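Local coordinates for DUF4595 domain-containing protein (Bacteroides vulgatus, PDB 3TZG) that is of unknown function but folds as a porin-like antiparallel beta barrel, at residues D7-T11 and Q166-N170; D104-S110 and V124-F130. All blocks are in the same frame, centred on the assembly; numbering follows the deposited sequence.

Contact 1: D7-T11 and Q166-N170; sequences DTYVT and QANLN
Two irregular loop segments meet here, D7-T11 ahead of strand 12-15 and Q166-N170 after strand 163-164, end-to-end directions 49° apart. D7-V10 is extended; N168 is a helical break (phi/psi -72/-32) between extended A167 and L169. T8 faces A167 (CA-CA 4.8 Å), Y9 faces N168 (CA-CA 5.1 Å). N168 N donates to T8 O and, its side chain turned back with chi1 p, N168 OD1 accepts from V10 N, both at 2.8 Å; N168 ND2 bonds Y28 OH, which also pairs with V10 O. N168 CB sits over the Y9 ring face, 3.9 Å from the centroid (CH-pi). A water lies 2.5 Å from T8 OG1 and donates weakly to Q166 O at 3.2 Å; N227 ND2 bonds T8 OG1 and, weakly, Q166 O. V10 CB packs on L169 CD1 at 3.9 Å. R197 bonds A167 O and forms a long, weak ion pair with D7 OD2. N168 thus makes both direct hydrogen bonds: one residue's polar groups, not a regular sheet register, join the loops.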
loop_
_atom_site.group_PDB
_atom_site.type_symbol
_atom_site.label_atom_id
_atom_site.label_comp_id
_atom_site.label_asym_id
_atom_site.label_seq_id
_atom_site.Cartn_x
_atom_site.Cartn_y
_atom_site.Cartn_z
ATOM N N ASP A 7 19.596 3.894 -9.172
ATOM C CA ASP A 7 18.244 3.983 -8.596
ATOM C C ASP A 7 17.421 4.976 -9.450
ATOM O O ASP A 7 17.510 6.187 -9.232
ATOM C CB ASP A 7 18.320 4.405 -7.098
ATOM C CG ASP A 7 17.250 3.832 -6.170
ATOM O OD1 ASP A 7 17.235 2.594 -5.970
ATOM O OD2 ASP A 7 16.524 4.633 -5.530
ATOM N N THR A 8 16.681 4.458 -10.467
ATOM C CA THR A 8 15.921 5.246 -11.458
ATOM C C THR A 8 14.610 5.776 -10.880
ATOM O O THR A 8 13.958 5.071 -10.113
ATOM C CB THR A 8 15.631 4.409 -12.700
ATOM O OG1 THR A 8 16.588 3.357 -12.806
ATOM C CG2 THR A 8 15.583 5.254 -13.976
ATOM N N TYR A 9 14.198 6.994 -11.308
ATOM C CA TYR A 9 13.014 7.691 -10.788
ATOM C C TYR A 9 11.756 7.511 -11.654
ATOM O O TYR A 9 11.786 7.661 -12.871
ATOM C CB TYR A 9 13.314 9.189 -10.632
ATOM C CG TYR A 9 14.057 9.504 -9.351
ATOM C CD1 TYR A 9 15.307 8.950 -9.090
ATOM C CD2 TYR A 9 13.535 10.392 -8.419
ATOM C CE1 TYR A 9 15.987 9.220 -7.905
ATOM C CE2 TYR A 9 14.218 10.691 -7.239
ATOM C CZ TYR A 9 15.447 10.101 -6.986
ATOM O OH TYR A 9 16.139 10.379 -5.825
ATOM N N VAL A 10 10.648 7.197 -10.993
ATOM C CA VAL A 10 9.345 7.014 -11.629
ATOM C C VAL A 10 8.758 8.398 -11.824
ATOM O O VAL A 10 8.557 9.126 -10.849
ATOM C CB VAL A 10 8.385 6.064 -10.830
ATOM C CG1 VAL A 10 7.055 5.857 -11.558
ATOM C CG2 VAL A 10 9.045 4.724 -10.552
ATOM N N THR A 11 8.465 8.750 -13.073
ATOM C CA THR A 11 7.950 10.077 -13.409
ATOM C C THR A 11 6.457 10.068 -13.774
ATOM O O THR A 11 5.821 11.126 -13.751
ATOM C CB THR A 11 8.754 10.646 -14.578
ATOM O OG1 THR A 11 8.597 9.801 -15.726
ATOM C CG2 THR A 11 10.232 10.800 -14.240
ATOM N N GLN A 166 15.053 -2.188 -9.748
ATOM C CA GLN A 166 15.731 -1.034 -9.185
ATOM C C GLN A 166 14.921 0.191 -9.567
ATOM O O GLN A 166 14.739 0.450 -10.755
ATOM C CB GLN A 166 17.176 -0.950 -9.663
ATOM C CG GLN A 166 18.138 -0.301 -8.655
ATOM C CD GLN A 166 18.593 -1.244 -7.558
ATOM O OE1 GLN A 166 18.306 -1.036 -6.373
ATOM N NE2 GLN A 166 19.335 -2.291 -7.923
ATOM N N ALA A 167 14.310 0.852 -8.566
ATOM C CA ALA A 167 13.504 2.058 -8.727
ATOM C C ALA A 167 13.561 2.870 -7.446
ATOM O O ALA A 167 13.957 2.345 -6.399
ATOM C CB ALA A 167 12.074 1.697 -9.088
ATOM N N ASN A 168 13.197 4.153 -7.526
ATOM C CA ASN A 168 13.194 5.065 -6.376
ATOM C C ASN A 168 12.026 4.730 -5.409
ATOM O O ASN A 168 12.171 4.900 -4.204
ATOM C CB ASN A 168 13.104 6.512 -6.850
ATOM C CG ASN A 168 11.772 6.904 -7.443
ATOM O OD1 ASN A 168 11.296 6.336 -8.422
ATOM N ND2 ASN A 168 11.128 7.877 -6.840
ATOM N N LEU A 169 10.887 4.245 -5.945
ATOM C CA LEU A 169 9.709 3.883 -5.166
ATOM C C LEU A 169 9.730 2.420 -4.804
ATOM O O LEU A 169 10.416 1.630 -5.458
ATOM C CB LEU A 169 8.408 4.192 -5.942
ATOM C CG LEU A 169 8.166 5.601 -6.493
ATOM C CD1 LEU A 169 6.904 5.627 -7.285
ATOM C CD2 LEU A 169 8.134 6.657 -5.384
ATOM N N ASN A 170 8.959 2.047 -3.758
ATOM C CA ASN A 170 8.817 0.655 -3.358
ATOM C C ASN A 170 7.617 0.135 -4.110
ATOM O O ASN A 170 6.476 0.233 -3.635
ATOM C CB ASN A 170 8.714 0.491 -1.839
ATOM C CG ASN A 170 8.590 -0.940 -1.396
ATOM O OD1 ASN A 170 8.929 -1.884 -2.122
ATOM N ND2 ASN A 170 8.132 -1.140 -0.176
HETATM O O HOH W 1 17.594 1.350 -11.814
#

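Contact 2: D104-S110 and V124-F130; sequences DTIFINS and VQGKYVF
This is the antiparallel pairing of a beta hairpin, strands 105-114 and 120-130, neighbouring staves of the curled beta-barrel sheet. Strands 90-102 and 136-145 flank the pair. The segment axes come within 4.7 Å and run at 169°. I106-Y128, I108-G126 and S110-V124 are hydrogen-bonded pairs; F107-K127 and N109-Q125 are the non-hydrogen-bonded pairs between them. The bonds are I106 N to Y128 O 3.0 Å and Y128 N to I106 O 2.8 Å, I108 N to G126 O and G126 N to I108 O both 2.8 Å, S110 N to V124 O 2.9 Å and V124 N to S110 O 3.0 Å. I106, I108, S110, V124 and Y128 share one face, where I106 and I108 pack on Y186 of helix 181-188 and the Y128 hydroxyl bonds to D177 O. I108, chi1 m and chi2 t, reaches the Y128 ring, CD1 to CE1 at 3.6 Å, while I106 CD1 meets F130 CE1 at 3.8 Å. On the other face the F107 ring, chi1 m, lies by the all-t chain of K127, CE2 to CG 3.8 Å. Beyond the I106-Y128 pair a water links the strands, 2.6 Å from T105 OG1 and accepting from F130 N at 3.0 Å.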
loop_
_atom_site.group_PDB
_atom_site.type_symbol
_atom_site.label_atom_id
_atom_site.label_comp_id
_atom_site.label_asym_id
_atom_site.label_seq_id
_atom_site.Cartn_x
_atom_site.Cartn_y
_atom_site.Cartn_z
ATOM N N ASP A 104 12.211 -7.618 12.087
ATOM C CA ASP A 104 11.825 -7.089 10.777
ATOM C C ASP A 104 10.287 -6.863 10.738
ATOM O O ASP A 104 9.855 -5.881 10.125
ATOM C CB ASP A 104 12.290 -8.022 9.633
ATOM C CG ASP A 104 13.543 -7.580 8.887
ATOM O OD1 ASP A 104 13.833 -6.356 8.882
ATOM O OD2 ASP A 104 14.178 -8.445 8.221
ATOM N N THR A 105 9.483 -7.777 11.424
ATOM C CA THR A 105 8.008 -7.815 11.554
ATOM C C THR A 105 7.408 -6.449 11.889
ATOM O O THR A 105 7.935 -5.742 12.754
ATOM C CB THR A 105 7.604 -8.811 12.626
ATOM O OG1 THR A 105 8.363 -10.010 12.426
ATOM C CG2 THR A 105 6.093 -9.095 12.647
ATOM N N ILE A 106 6.313 -6.079 11.163
ATOM C CA ILE A 106 5.602 -4.801 11.288
ATOM C C ILE A 106 4.176 -5.054 11.683
ATOM O O ILE A 106 3.452 -5.788 11.013
ATOM C CB ILE A 106 5.651 -3.951 9.989
ATOM C CG1 ILE A 106 7.082 -3.789 9.445
ATOM C CG2 ILE A 106 4.979 -2.587 10.172
ATOM C CD1 ILE A 106 7.152 -3.221 8.048
ATOM N N PHE A 107 3.759 -4.396 12.767
ATOM C CA PHE A 107 2.391 -4.406 13.286
ATOM C C PHE A 107 1.754 -3.101 12.921
ATOM O O PHE A 107 2.325 -2.043 13.219
ATOM C CB PHE A 107 2.377 -4.631 14.817
ATOM C CG PHE A 107 2.949 -5.960 15.243
ATOM C CD1 PHE A 107 4.314 -6.113 15.446
ATOM C CD2 PHE A 107 2.130 -7.081 15.372
ATOM C CE1 PHE A 107 4.844 -7.357 15.799
ATOM C CE2 PHE A 107 2.665 -8.326 15.693
ATOM C CZ PHE A 107 4.017 -8.455 15.915
ATOM N N ILE A 108 0.617 -3.155 12.210
ATOM C CA ILE A 108 -0.141 -1.955 11.855
ATOM C C ILE A 108 -1.513 -2.086 12.515
ATOM O O ILE A 108 -2.228 -3.061 12.288
ATOM C CB ILE A 108 -0.212 -1.726 10.309
ATOM C CG1 ILE A 108 1.213 -1.669 9.691
ATOM C CG2 ILE A 108 -1.001 -0.460 9.993
ATOM C CD1 ILE A 108 1.308 -1.491 8.231
ATOM N N ASN A 109 -1.860 -1.142 13.369
ATOM C CA ASN A 109 -3.165 -1.174 14.044
ATOM C C ASN A 109 -3.876 0.134 13.798
ATOM O O ASN A 109 -3.319 1.197 14.110
ATOM C CB ASN A 109 -3.028 -1.459 15.536
ATOM C CG ASN A 109 -2.281 -2.744 15.823
ATOM O OD1 ASN A 109 -2.850 -3.832 15.810
ATOM N ND2 ASN A 109 -0.970 -2.650 16.043
ATOM N N SER A 110 -5.085 0.059 13.181
ATOM C CA SER A 110 -5.907 1.224 12.833
ATOM C C SER A 110 -7.274 1.200 13.468
ATOM O O SER A 110 -7.909 0.148 13.572
ATOM C CB SER A 110 -6.096 1.321 11.329
ATOM O OG SER A 110 -4.860 1.511 10.656
ATOM N N VAL A 124 -8.777 -2.425 12.234
ATOM C CA VAL A 124 -7.972 -3.255 11.320
ATOM C C VAL A 124 -6.615 -3.504 11.978
ATOM O O VAL A 124 -5.989 -2.557 12.475
ATOM C CB VAL A 124 -7.817 -2.660 9.911
ATOM C CG1 VAL A 124 -7.159 -3.665 8.981
ATOM C CG2 VAL A 124 -9.170 -2.206 9.341
ATOM N N GLN A 125 -6.197 -4.783 12.054
ATOM C CA GLN A 125 -4.934 -5.185 12.678
ATOM C C GLN A 125 -4.130 -6.018 11.695
ATOM O O GLN A 125 -4.552 -7.097 11.315
ATOM C CB GLN A 125 -5.191 -5.956 13.978
ATOM C CG GLN A 125 -5.985 -5.177 15.008
ATOM C CD GLN A 125 -6.296 -6.035 16.189
ATOM O OE1 GLN A 125 -5.623 -5.957 17.214
ATOM N NE2 GLN A 125 -7.312 -6.887 16.070
ATOM N N GLY A 126 -2.989 -5.505 11.273
ATOM C CA GLY A 126 -2.172 -6.185 10.287
ATOM C C GLY A 126 -0.806 -6.521 10.798
ATOM O O GLY A 126 -0.183 -5.689 11.459
ATOM N N LYS A 127 -0.329 -7.737 10.454
ATOM C CA LYS A 127 0.984 -8.272 10.793
ATOM C C LYS A 127 1.741 -8.565 9.514
ATOM O O LYS A 127 1.256 -9.349 8.715
ATOM C CB LYS A 127 0.828 -9.538 11.648
ATOM C CG LYS A 127 2.098 -9.973 12.345
ATOM C CD LYS A 127 1.905 -11.302 13.069
ATOM C CE LYS A 127 3.196 -11.753 13.708
ATOM N NZ LYS A 127 3.080 -13.122 14.271
ATOM N N TYR A 128 2.893 -7.920 9.288
ATOM C CA TYR A 128 3.727 -8.118 8.097
ATOM C C TYR A 128 4.962 -8.857 8.534
ATOM O O TYR A 128 5.699 -8.336 9.365
ATOM C CB TYR A 128 4.051 -6.772 7.424
ATOM C CG TYR A 128 2.826 -6.084 6.862
ATOM C CD1 TYR A 128 1.899 -5.469 7.701
ATOM C CD2 TYR A 128 2.591 -6.045 5.490
ATOM C CE1 TYR A 128 0.728 -4.911 7.196
ATOM C CE2 TYR A 128 1.428 -5.480 4.970
ATOM C CZ TYR A 128 0.501 -4.914 5.829
ATOM O OH TYR A 128 -0.619 -4.316 5.327
ATOM N N VAL A 129 5.136 -10.106 8.046
ATOM C CA VAL A 129 6.248 -11.000 8.406
ATOM C C VAL A 129 7.178 -11.161 7.192
ATOM O O VAL A 129 6.712 -11.422 6.085
ATOM C CB VAL A 129 5.680 -12.346 8.910
ATOM C CG1 VAL A 129 6.780 -13.379 9.117
ATOM C CG2 VAL A 129 4.895 -12.138 10.201
ATOM N N PHE A 130 8.487 -10.957 7.413
ATOM C CA PHE A 130 9.545 -10.971 6.382
ATOM C C PHE A 130 10.509 -12.105 6.598
ATOM O O PHE A 130 10.748 -12.483 7.750
ATOM C CB PHE A 130 10.336 -9.635 6.413
ATOM C CG PHE A 130 9.492 -8.402 6.208
ATOM C CD1 PHE A 130 8.722 -7.882 7.246
ATOM C CD2 PHE A 130 9.424 -7.790 4.966
ATOM C CE1 PHE A 130 7.872 -6.797 7.027
ATOM C CE2 PHE A 130 8.591 -6.690 4.754
ATOM C CZ PHE A 130 7.835 -6.191 5.783
HETATM O O HOH W 2 9.583 -10.381 10.169
#

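How the contacts relate
Contact 2 lies within the chain interval closed by contact 1, yet their centres are 25 Å apart and their nearest atoms about 7 Å, so they do not touch. Contact 2 has no exposed residue and its centre lies about 12 Å from the chain centre; that of contact 1 lies about 16 Å out, with D7 exposed. Contact 2 joins consecutive strands of a hairpin through regular main-chain bonds, with I106 and I108 turned to helix 181-188. Contact 1 brings together loops 155 residues apart, buries less area (393 against 630 Å²), and depends on a side-chain amide for one of its two direct hydrogen bonds. Helix 181-188 lies near both: N170 bonds to F187 and L188, while F187 also meets I108 and Y128.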